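Local structure of putative fructosamine-3-kinase (Thermobifida fusca YX, 3F7W) at residues A[131-136]-A[148-153]. The protein is a putative fructosamine-3-kinase, probably a phosphotransferase that acts on sugar-derived amines and belongs to a family related to the protein kinases. Residues are numbered along the deposited sequence.
Sequences LPMDNT and QRILPY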
ATOM      1  N   LEU A 131       6.438  -4.958   9.211  1.00 26.33           N
ATOM      2  CA  LEU A 131       7.850  -5.027   8.848  1.00 25.60           C
ATOM      3  C   LEU A 131       8.375  -3.651   8.503  1.00 25.36           C
ATOM      4  O   LEU A 131       7.684  -2.903   7.776  1.00 28.04           O
ATOM      5  CB  LEU A 131       8.103  -5.939   7.630  1.00 28.07           C
ATOM      6  CG  LEU A 131       7.870  -7.430   7.807  1.00 32.26           C
ATOM      7  CD1 LEU A 131       8.051  -8.157   6.428  1.00 30.93           C
ATOM      8  CD2 LEU A 131       8.793  -7.961   8.875  1.00 36.07           C
ATOM      9  N   PRO A 132       9.593  -3.325   8.940  1.00 28.59           N
ATOM     10  CA  PRO A 132      10.227  -2.104   8.434  1.00 29.68           C
ATOM     11  C   PRO A 132      10.312  -2.097   6.901  1.00 30.50           C
ATOM     12  O   PRO A 132      10.491  -3.162   6.257  1.00 26.94           O
ATOM     13  CB  PRO A 132      11.618  -2.150   9.052  1.00 33.31           C
ATOM     14  CG  PRO A 132      11.419  -2.925  10.318  1.00 35.44           C
ATOM     15  CD  PRO A 132      10.484  -4.026   9.889  1.00 33.10           C
HETATM   16  N   MSE A 133      10.150  -0.902   6.346  1.00 25.96           N
HETATM   17  CA  MSE A 133      10.247  -0.668   4.914  1.00 26.54           C
HETATM   18  C   MSE A 133      11.121   0.594   4.745  1.00 27.50           C
HETATM   19  O   MSE A 133      10.752   1.673   5.208  1.00 25.26           O
HETATM   20  CB  MSE A 133       8.871  -0.487   4.243  1.00 25.70           C
HETATM   21  CG  MSE A 133       8.992  -0.253   2.712  1.00 26.68           C
HETATM   22 SE   MSE A 133       7.300   0.041   1.849  0.75 24.81          SE
HETATM   23  CE  MSE A 133       6.898   1.774   2.643  1.00 26.45           C
ATOM     24  N   ASP A 134      12.255   0.429   4.067  1.00 26.90           N
ATOM     25  CA  ASP A 134      13.308   1.464   3.984  1.00 27.82           C
ATOM     26  C   ASP A 134      12.931   2.536   2.983  1.00 29.09           C
ATOM     27  O   ASP A 134      12.861   2.292   1.761  1.00 26.19           O
ATOM     28  CB  ASP A 134      14.651   0.828   3.598  1.00 27.73           C
ATOM     29  CG  ASP A 134      15.812   1.825   3.647  1.00 28.38           C
ATOM     30  OD1 ASP A 134      15.606   2.990   4.050  1.00 25.79           O
ATOM     31  OD2 ASP A 134      16.925   1.427   3.288  1.00 31.41           O
ATOM     32  N   ASN A 135      12.621   3.708   3.531  1.00 29.19           N
ATOM     33  CA  ASN A 135      12.163   4.843   2.768  1.00 28.57           C
ATOM     34  C   ASN A 135      13.266   5.840   2.447  1.00 29.34           C
ATOM     35  O   ASN A 135      12.978   6.911   1.909  1.00 27.35           O
ATOM     36  CB  ASN A 135      11.003   5.538   3.495  1.00 28.82           C
ATOM     37  CG  ASN A 135       9.664   4.898   3.186  1.00 31.10           C
ATOM     38  OD1 ASN A 135       9.521   4.152   2.211  1.00 28.57           O
ATOM     39  ND2 ASN A 135       8.672   5.214   3.985  1.00 24.29           N
ATOM     40  N   THR A 136      14.520   5.482   2.727  1.00 27.47           N
ATOM     41  CA  THR A 136      15.674   6.349   2.404  1.00 26.96           C
ATOM     42  C   THR A 136      15.514   6.897   0.999  1.00 28.08           C
ATOM     43  O   THR A 136      15.387   6.127   0.048  1.00 28.70           O
ATOM     44  CB  THR A 136      17.018   5.613   2.516  1.00 28.99           C
ATOM     45  OG1 THR A 136      17.149   5.093   3.830  1.00 26.01           O
ATOM     46  CG2 THR A 136      18.208   6.564   2.244  1.00 25.51           C
ATOM     47  N   GLN A 148      16.279  -1.484  -1.413  1.00 24.47           N
ATOM     48  CA  GLN A 148      15.249  -1.110  -0.420  1.00 27.22           C
ATOM     49  C   GLN A 148      13.899  -1.832  -0.534  1.00 27.24           C
ATOM     50  O   GLN A 148      13.109  -1.801   0.421  1.00 27.24           O
ATOM     51  CB  GLN A 148      15.048   0.419  -0.445  1.00 26.92           C
ATOM     52  CG  GLN A 148      16.344   1.113  -0.017  1.00 24.74           C
ATOM     53  CD  GLN A 148      16.340   2.632  -0.108  1.00 30.41           C
ATOM     54  OE1 GLN A 148      17.388   3.200  -0.386  1.00 31.29           O
ATOM     55  NE2 GLN A 148      15.183   3.300   0.161  1.00 23.32           N
ATOM     56  N   ARG A 149      13.621  -2.467  -1.677  1.00 27.32           N
ATOM     57  CA  ARG A 149      12.356  -3.174  -1.866  1.00 24.41           C
ATOM     58  C   ARG A 149      12.481  -4.692  -2.063  1.00 25.77           C
ATOM     59  O   ARG A 149      11.508  -5.423  -1.825  1.00 26.31           O
ATOM     60  CB  ARG A 149      11.533  -2.529  -2.991  1.00 23.37           C
ATOM     61  CG  ARG A 149      11.042  -1.069  -2.672  1.00 25.46           C
ATOM     62  CD  ARG A 149       9.999  -1.064  -1.568  1.00 25.94           C
ATOM     63  NE  ARG A 149       9.584   0.259  -1.144  1.00 26.92           N
ATOM     64  CZ  ARG A 149      10.229   1.010  -0.247  1.00 27.55           C
ATOM     65  NH1 ARG A 149      11.361   0.592   0.310  1.00 27.49           N
ATOM     66  NH2 ARG A 149       9.740   2.194   0.093  1.00 28.08           N
ATOM     67  N   ILE A 150      13.662  -5.164  -2.479  1.00 26.03           N
ATOM     68  CA  ILE A 150      13.869  -6.591  -2.749  1.00 24.69           C
ATOM     69  C   ILE A 150      14.806  -7.234  -1.733  1.00 25.99           C
ATOM     70  O   ILE A 150      14.407  -8.175  -1.038  1.00 27.08           O
ATOM     71  CB  ILE A 150      14.392  -6.849  -4.192  1.00 25.57           C
ATOM     72  CG1 ILE A 150      13.387  -6.336  -5.236  1.00 26.38           C
ATOM     73  CG2 ILE A 150      14.662  -8.381  -4.411  1.00 26.69           C
ATOM     74  CD1 ILE A 150      12.005  -6.987  -5.147  1.00 25.51           C
ATOM     75  N   LEU A 151      16.044  -6.751  -1.662  1.00 26.93           N
ATOM     76  CA  LEU A 151      17.082  -7.469  -0.908  1.00 25.48           C
ATOM     77  C   LEU A 151      16.723  -7.678   0.576  1.00 25.76           C
ATOM     78  O   LEU A 151      16.914  -8.775   1.110  1.00 24.96           O
ATOM     79  CB  LEU A 151      18.452  -6.793  -1.066  1.00 25.25           C
ATOM     80  CG  LEU A 151      19.158  -7.044  -2.406  1.00 25.43           C
ATOM     81  CD1 LEU A 151      20.451  -6.197  -2.604  1.00 25.19           C
ATOM     82  CD2 LEU A 151      19.493  -8.525  -2.545  1.00 27.66           C
ATOM     83  N   PRO A 152      16.226  -6.637   1.256  1.00 26.01           N
ATOM     84  CA  PRO A 152      15.926  -6.843   2.677  1.00 26.49           C
ATOM     85  C   PRO A 152      14.948  -8.006   2.962  1.00 27.10           C
ATOM     86  O   PRO A 152      15.181  -8.784   3.896  1.00 28.01           O
ATOM     87  CB  PRO A 152      15.404  -5.465   3.136  1.00 26.98           C
ATOM     88  CG  PRO A 152      15.952  -4.506   2.160  1.00 29.60           C
ATOM     89  CD  PRO A 152      15.981  -5.248   0.842  1.00 27.51           C
ATOM     90  N   TYR A 153      13.913  -8.162   2.135  1.00 25.25           N
ATOM     91  CA  TYR A 153      12.890  -9.201   2.340  1.00 25.36           C
ATOM     92  C   TYR A 153      13.392 -10.555   1.836  1.00 23.67           C
ATOM     93  O   TYR A 153      13.052 -11.586   2.390  1.00 26.41           O
ATOM     94  CB  TYR A 153      11.571  -8.806   1.640  1.00 24.42           C
ATOM     95  CG  TYR A 153      11.172  -7.419   2.088  1.00 23.69           C
ATOM     96  CD1 TYR A 153      10.725  -7.212   3.393  1.00 28.73           C
ATOM     97  CD2 TYR A 153      11.350  -6.311   1.275  1.00 26.11           C
ATOM     98  CE1 TYR A 153      10.417  -5.936   3.858  1.00 26.88           C
ATOM     99  CE2 TYR A 153      11.036  -5.012   1.728  1.00 26.53           C
ATOM    100  CZ  TYR A 153      10.587  -4.848   3.035  1.00 30.06           C
ATOM    101  OH  TYR A 153      10.306  -3.610   3.546  1.00 30.10           O
TER
HETATM  102  O   HOH W   1      13.029  -2.300   3.086  1.00 24.27           O
HETATM  103  O   HOH W   2      19.574   2.713   1.578  1.00 49.04           O
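Q148, R149 and Y153 of helix 141-159 hydrogen-bond to strand 131-133 and to the loop that follows it. Q148 comes first: its NE2 donates to both D134 O (3.0 Å) and T136 O (2.8 Å), bridging the turn that D134 OD1 closes by accepting from T136 N (3.0 Å), an Asx turn. R149 approaches the same bend, with NH1 giving a hydrogen bond to D134 O (2.7 Å) and NH2 one to N135 OD1 (2.9 Å), while CG of selenomethionine M133 packs over one guanidinium face. P152 has no N-H to offer Q148 O, which accepts instead from R149 NH1 (3.0 Å) and from water 1, itself bound to D134 N and Y153 OH. Y153 OH donates to P132 O (2.8 Å), and its ring meets L131 (Y153 CE1 to L131 CD1, 4.1 Å). Hairpin 126-128/131-133 thus packs on helix 141-159 in the largely helical part of the kinase-like fold, away from the five-stranded sheet; helix 251-270 packs against the contact through L269 on L131, L264 on Y153, and H261, which hydrogen-bonds R149 O.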